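PDB 4PIC: arginine phosphatase Ywle from Geobacillus stearothermophilus, which removes phosphate from phosphoarginine residues in proteins, probably counteracting the arginine kinase McsB, and has almost no activity on phosphotyrosine peptides. Local coordinates for the interface of chains A and B. Sequence-based numbering; all coordinates share one arbitrary frame. Chains: chain A/B, Arginine phosphatase Ywle.

The interface of chains A and B. Residues chain A 39-41; chain B 93.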
loop_
_atom_site.group_PDB
_atom_site.type_symbol
_atom_site.label_atom_id
_atom_site.label_comp_id
_atom_site.label_asym_id
_atom_site.label_seq_id
_atom_site.Cartn_x
_atom_site.Cartn_y
_atom_site.Cartn_z
ATOM N N PHE A 39 -3.986 -1.901 -1.914
ATOM C CA PHE A 39 -3.166 -2.278 -3.068
ATOM C C PHE A 39 -3.708 -3.617 -3.538
ATOM O O PHE A 39 -3.196 -4.678 -3.159
ATOM C CB PHE A 39 -1.700 -2.383 -2.636
ATOM C CG PHE A 39 -0.686 -2.390 -3.771
ATOM C CD1 PHE A 39 -0.867 -1.631 -4.921
ATOM C CD2 PHE A 39 0.471 -3.124 -3.640
ATOM C CE1 PHE A 39 0.094 -1.629 -5.922
ATOM C CE2 PHE A 39 1.432 -3.124 -4.627
ATOM C CZ PHE A 39 1.233 -2.380 -5.775
ATOM N N ALA A 40 -4.764 -3.569 -4.348
ATOM C CA ALA A 40 -5.536 -4.768 -4.657
ATOM C C ALA A 40 -5.905 -4.849 -6.121
ATOM O O ALA A 40 -6.114 -3.822 -6.785
ATOM C CB ALA A 40 -6.808 -4.783 -3.799
ATOM N N ALA A 41 -5.998 -6.082 -6.612
ATOM C CA ALA A 41 -6.541 -6.344 -7.936
ATOM C C ALA A 41 -8.063 -6.194 -7.919
ATOM O O ALA A 41 -8.698 -6.227 -6.855
ATOM C CB ALA A 41 -6.156 -7.727 -8.391
ATOM N N ARG B 93 1.184 -8.226 -4.966
ATOM C CA ARG B 93 0.211 -7.638 -5.875
ATOM C C ARG B 93 0.437 -8.041 -7.329
ATOM O O ARG B 93 -0.522 -8.218 -8.088
ATOM C CB ARG B 93 0.237 -6.115 -5.740
ATOM C CG ARG B 93 -0.605 -5.374 -6.754
ATOM C CD ARG B 93 -2.108 -5.541 -6.491
ATOM N NE ARG B 93 -2.872 -4.717 -7.423
ATOM C CZ ARG B 93 -3.182 -5.081 -8.662
ATOM N NH1 ARG B 93 -2.800 -6.263 -9.125
ATOM N NH2 ARG B 93 -3.870 -4.257 -9.437
HETATM O O HOH W 1 -3.849 -1.978 -7.334
#
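A:Phe39 and B:Arg93 meet in a homodimer interface with two-fold symmetry, where an arginine at the end of helix 84-93 of one subunit lies along a loop of the other and helps to hold together the dimer seen in the crystal, which may be one of the forms present in solution, where monomers and larger oligomers also occur; the same contact recurs with the chains exchanged. The aliphatic part of the arginine packs on the phenylalanine. CG of B:Arg93 sits over the centre of the A:Phe39 ring, 3.7 Å from the centroid, in a CH-pi contact, while CB reaches the rim at CE2 of A:Phe39, 3.4 Å away. A bend at chi2 (71°), in a chain whose CG points away from the backbone N, takes CD past the A:Phe39 carbonyl towards the two alanines. The guanidinium is turned 56° from the phenylalanine ring and lays one face on the backbone between A:Ala40 and A:Ala41. NE of B:Arg93 comes to 3.3 Å from the carbonyl C of A:Ala40, and the amide N of A:Ala41 lies beneath the rim of the flat group. CB of A:Ala41 packs near NH1. At the edge of the guanidinium, in its plane, the O of water 1 is held by NE of B:Arg93 at 2.9 Å. NH2 of B:Arg93 reaches the same water O at 3.1 Å, in a less straight bond. This O lies 3.0 Å from O of A:Ala40, linking the subunits through solvent. Cut back to an alanine, B:Arg93 would keep its CB at the rim of the ring but is likely to lose the CH-pi contact over the ring centre and leave the water without its guanidinium donors. The patch centre lies about 8 Å from the nucleophile A:Cys9, so the dimer contact forms near the active site; whether it affects substrate access the structure alone does not show.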